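Local coordinates for protein transcription initiation factor IIB,Transcription initiation factor IIB (Methanocaldococcus vulcanius, PDB 5O9I) that probably splices itself out of its host transcription factor as a mini-intein of the HINT fold, joining the host segments on its two sides, at residues G26-I29 / D30-K34; I110-D113 / D114-V117. One frame throughout, in Å; residues are numbered along the deposited sequence.

Both contacts are local, each made within one continuous run of chain inside the intein splicing domain, and they lie on opposite sides of its centre, their own centres 29 Å apart and their nearest atoms about 17 Å apart. Contact 1 is a run of helix 25-34, half of it buried against beta strands; its cross-turn contacts are backbone hydrogen bonds and aliphatic pairs. Contact 2 is a surface turn at the end of strand 106-111. A single backbone hydrogen bond closes that turn, a salt-bridge network lies outside it, and hydrophobic side chains line its inner side. The two share no helix or strand.

Contact 1. Residues G26-I29 / D30-K34; sequences GELI and DEIIK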
loop_
_atom_site.group_PDB
_atom_site.type_symbol
_atom_site.label_atom_id
_atom_site.label_comp_id
_atom_site.label_asym_id
_atom_site.label_seq_id
_atom_site.Cartn_x
_atom_site.Cartn_y
_atom_site.Cartn_z
ATOM N N GLY A 26 3.259 -7.415 7.254
ATOM C CA GLY A 26 4.078 -7.459 8.446
ATOM C C GLY A 26 4.867 -8.746 8.594
ATOM O O GLY A 26 5.987 -8.729 8.999
ATOM N N GLU A 27 4.279 -9.877 8.272
ATOM C CA GLU A 27 5.010 -11.138 8.316
ATOM C C GLU A 27 6.098 -11.083 7.271
ATOM O O GLU A 27 7.238 -11.380 7.533
ATOM C CB GLU A 27 4.089 -12.334 8.076
ATOM C CG GLU A 27 4.783 -13.637 7.637
ATOM C CD GLU A 27 3.812 -14.640 6.954
ATOM O OE1 GLU A 27 3.562 -15.720 7.561
ATOM O OE2 GLU A 27 3.291 -14.345 5.827
ATOM N N LEU A 28 5.760 -10.675 6.072
ATOM C CA LEU A 28 6.815 -10.579 5.069
ATOM C C LEU A 28 8.018 -9.763 5.578
ATOM O O LEU A 28 9.162 -10.186 5.436
ATOM C CB LEU A 28 6.312 -9.981 3.802
ATOM C CG LEU A 28 7.381 -9.838 2.713
ATOM C CD1 LEU A 28 7.950 -11.154 2.178
ATOM C CD2 LEU A 28 6.866 -9.012 1.556
ATOM N N ILE A 29 7.735 -8.622 6.207
ATOM C CA ILE A 29 8.748 -7.629 6.514
ATOM C C ILE A 29 9.515 -7.936 7.766
ATOM O O ILE A 29 10.733 -7.789 7.771
ATOM C CB ILE A 29 8.152 -6.213 6.564
ATOM C CG1 ILE A 29 7.974 -5.714 5.126
ATOM C CG2 ILE A 29 9.062 -5.276 7.357
ATOM C CD1 ILE A 29 7.200 -4.432 5.003
ATOM N N ASP A 30 8.806 -8.308 8.832
ATOM C CA ASP A 30 9.432 -8.883 10.046
ATOM C C ASP A 30 10.450 -9.930 9.619
ATOM O O ASP A 30 11.635 -9.770 9.826
ATOM C CB ASP A 30 8.390 -9.472 10.976
ATOM C CG ASP A 30 7.514 -8.398 11.613
ATOM O OD1 ASP A 30 7.691 -7.240 11.230
ATOM O OD2 ASP A 30 6.655 -8.655 12.490
ATOM N N GLU A 31 9.990 -10.940 8.915
ATOM C CA GLU A 31 10.857 -12.009 8.404
ATOM C C GLU A 31 12.089 -11.480 7.660
ATOM O O GLU A 31 13.188 -11.790 8.006
ATOM C CB GLU A 31 10.060 -12.956 7.490
ATOM C CG GLU A 31 10.720 -14.314 7.286
ATOM C CD GLU A 31 10.891 -14.761 5.829
ATOM O OE1 GLU A 31 10.211 -14.236 4.878
ATOM O OE2 GLU A 31 11.749 -15.657 5.648
ATOM N N ILE A 32 11.903 -10.653 6.676
ATOM C CA ILE A 32 13.013 -10.069 5.896
ATOM C C ILE A 32 14.037 -9.351 6.741
ATOM O O ILE A 32 15.243 -9.566 6.560
ATOM C CB ILE A 32 12.479 -9.047 4.891
ATOM C CG1 ILE A 32 11.774 -9.781 3.751
ATOM C CG2 ILE A 32 13.590 -8.194 4.309
ATOM C CD1 ILE A 32 10.819 -8.890 3.021
ATOM N N ILE A 33 13.549 -8.459 7.614
ATOM C CA ILE A 33 14.373 -7.743 8.598
ATOM C C ILE A 33 15.086 -8.754 9.486
ATOM O O ILE A 33 16.316 -8.676 9.661
ATOM C CB ILE A 33 13.517 -6.786 9.494
ATOM C CG1 ILE A 33 13.113 -5.529 8.707
ATOM C CG2 ILE A 33 14.201 -6.407 10.837
ATOM C CD1 ILE A 33 12.154 -4.589 9.408
ATOM N N LYS A 34 14.295 -9.690 10.040
ATOM C CA LYS A 34 14.787 -10.717 10.922
ATOM C C LYS A 34 15.979 -11.466 10.313
ATOM O O LYS A 34 16.941 -11.740 11.046
ATOM C CB LYS A 34 13.677 -11.719 11.332
ATOM C CG LYS A 34 13.880 -12.394 12.695
ATOM C CD LYS A 34 13.683 -13.915 12.734
ATOM C CE LYS A 34 13.800 -14.434 14.168
ATOM N NZ LYS A 34 14.496 -15.751 14.310
#
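A chi1 of 179° swings CG of Leu28 away from its own N, and a chi1 of -73° sets CG1 of Ile32 beside the N of that residue, which brings the two side chains together across one helical turn. The branch carbon CG of Leu28 meets the CD1 tip of Ile32 at 3.6 Å, and CD1 of Leu28 lies 3.8 Å from the same methyl. Ile29 and Ile33 pair one residue further on. Here the short branch of the first touches the long branch of the second, CG2 of Ile29 lying 3.8 Å from CD1 of Ile33.

Four backbone bonds hold these turns in register. They run from the N of Asp30, Glu31, Ile32 and Ile33 to the O of the residue four positions earlier. The Ile33 N to Ile29 O bond is 2.9 Å long and the straightest of them, with an N-H...O angle of 173°.

The residue types follow the surroundings. Leu28 rests on Ile12 and Ile14 of strand 11-16, while Ile29 and Ile32 press on Val72 of strand 71-76, so aliphatic groups fit these positions. Asp30 sits at the border, where OD1 takes a hydrogen bond from Tyr173 and forms a salt bridge with Arg74; both probably stabilise its negative charge close to the carbonyl of Gly26. Glu27 and Glu31 are exposed, their like-charged OE2 and OE1 kept 7.0 Å apart, and OE2 of Glu31 is hydrogen-bonded to Asn35. The arrangement is that of an amphipathic alpha helix, its aliphatic side laid over antiparallel strands of the HINT fold, with Glu27, Glu31 and Lys34 on its exposed side.

Contact 2. Residues I110-D113 / D114-V117; sequences IRVD and DLRV
Arg111 and Asp114 join their side chains across a type I beta turn, Val112 to Leu115, with which the chain leaves strand 106-111 of this HINT-fold protein. The backbone closes the turn through one bond: Leu115 N gives its hydrogen to Val112 O at 2.7 Å.

Electrostatic contacts form the outer side. Arg111 NH1 bonds Asp114 OD2 at 2.7 Å, and that oxygen lies at the edge of the guanidinium, close to its plane. The carboxylate is not flat against it, the two planes being 73° apart. Asp113 shares the arginine: its OD1 is in a salt bridge with NH1, and its OD2 accepts a weak bond of 3.2 Å from NH2. The two aspartates run side by side with OD1 of Asp113 and OD2 of Asp114 3.9 Å apart, so the cation they share probably offsets their repulsion. Charged groups suit this exposed surface, and the arginine is long enough to reach both acids.

Apolar contacts form the inner side. Leu115 reaches back with CD2 to CG2 of Ile110, 3.6 Å away, and its CD1 lies 4.4 Å from CG1 of Val112. It also touches Ile83 of strand 81-85, while Val112 packs on Phe81 and Val99. A serine in place of Leu115 would probably open a gap beside Ile110 and Ile83, for its short side chain could not span to CG2. With CG beside its own N (chi1 -75°), Leu115 brings that carbon to 3.4 Å from Val112 O, the acceptor of the turn.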
loop_
_atom_site.group_PDB
_atom_site.type_symbol
_atom_site.label_atom_id
_atom_site.label_comp_id
_atom_site.label_asym_id
_atom_site.label_seq_id
_atom_site.Cartn_x
_atom_site.Cartn_y
_atom_site.Cartn_z
ATOM N N ILE A 110 -3.342 11.715 -2.555
ATOM C CA ILE A 110 -4.065 12.465 -1.613
ATOM C C ILE A 110 -3.762 11.800 -0.295
ATOM O O ILE A 110 -3.777 10.574 -0.173
ATOM C CB ILE A 110 -5.571 12.457 -1.949
ATOM C CG1 ILE A 110 -6.262 13.697 -1.344
ATOM C CG2 ILE A 110 -6.252 11.135 -1.576
ATOM C CD1 ILE A 110 -5.976 14.958 -2.184
ATOM N N ARG A 111 -3.515 12.635 0.692
ATOM C CA ARG A 111 -3.105 12.122 1.973
ATOM C C ARG A 111 -4.354 11.739 2.699
ATOM O O ARG A 111 -5.433 12.267 2.421
ATOM C CB ARG A 111 -2.135 12.989 2.769
ATOM C CG ARG A 111 -1.875 14.381 2.277
ATOM C CD ARG A 111 -0.690 15.005 2.996
ATOM N NE ARG A 111 -0.398 14.500 4.340
ATOM C CZ ARG A 111 -1.101 14.768 5.437
ATOM N NH1 ARG A 111 -2.216 15.496 5.402
ATOM N NH2 ARG A 111 -0.712 14.268 6.600
ATOM N N VAL A 112 -4.209 10.788 3.597
ATOM C CA VAL A 112 -5.355 10.114 4.127
ATOM C C VAL A 112 -6.127 10.988 5.102
ATOM O O VAL A 112 -7.340 11.071 4.998
ATOM C CB VAL A 112 -4.942 8.772 4.746
ATOM C CG1 VAL A 112 -6.031 8.206 5.622
ATOM C CG2 VAL A 112 -4.621 7.778 3.644
ATOM N N ASP A 113 -5.442 11.654 6.031
ATOM C CA ASP A 113 -6.146 12.519 6.992
ATOM C C ASP A 113 -6.859 13.721 6.330
ATOM O O ASP A 113 -7.768 14.304 6.934
ATOM C CB ASP A 113 -5.250 12.940 8.186
ATOM C CG ASP A 113 -3.832 13.360 7.776
ATOM O OD1 ASP A 113 -3.615 13.868 6.639
ATOM O OD2 ASP A 113 -2.921 13.152 8.601
ATOM N N ASP A 114 -6.467 14.065 5.094
ATOM C CA ASP A 114 -7.247 14.955 4.237
ATOM C C ASP A 114 -8.437 14.317 3.505
ATOM O O ASP A 114 -9.088 14.985 2.702
ATOM C CB ASP A 114 -6.336 15.594 3.198
ATOM C CG ASP A 114 -5.363 16.560 3.813
ATOM O OD1 ASP A 114 -5.809 17.566 4.397
ATOM O OD2 ASP A 114 -4.151 16.341 3.678
ATOM N N LEU A 115 -8.743 13.052 3.748
ATOM C CA LEU A 115 -9.853 12.443 3.041
ATOM C C LEU A 115 -11.127 12.806 3.742
ATOM O O LEU A 115 -11.111 13.275 4.878
ATOM C CB LEU A 115 -9.737 10.912 2.952
ATOM C CG LEU A 115 -8.731 10.273 1.979
ATOM C CD1 LEU A 115 -8.722 8.785 2.228
ATOM C CD2 LEU A 115 -9.117 10.536 0.541
ATOM N N ARG A 116 -12.223 12.566 3.031
ATOM C CA ARG A 116 -13.565 12.755 3.529
ATOM C C ARG A 116 -14.452 11.707 2.889
ATOM O O ARG A 116 -14.161 11.232 1.779
ATOM C CB ARG A 116 -14.028 14.184 3.174
ATOM C CG ARG A 116 -14.379 14.412 1.707
ATOM C CD ARG A 116 -14.155 15.840 1.194
ATOM N NE ARG A 116 -12.994 15.900 0.288
ATOM C CZ ARG A 116 -12.634 16.959 -0.460
ATOM N NH1 ARG A 116 -13.325 18.104 -0.422
ATOM N NH2 ARG A 116 -11.564 16.870 -1.255
ATOM N N VAL A 117 -15.549 11.380 3.553
ATOM C CA VAL A 117 -16.531 10.441 3.004
ATOM C C VAL A 117 -17.053 10.926 1.626
ATOM O O VAL A 117 -17.223 12.127 1.413
ATOM C CB VAL A 117 -17.692 10.209 4.019
ATOM C CG1 VAL A 117 -18.794 9.369 3.425
ATOM C CG2 VAL A 117 -17.179 9.533 5.281
#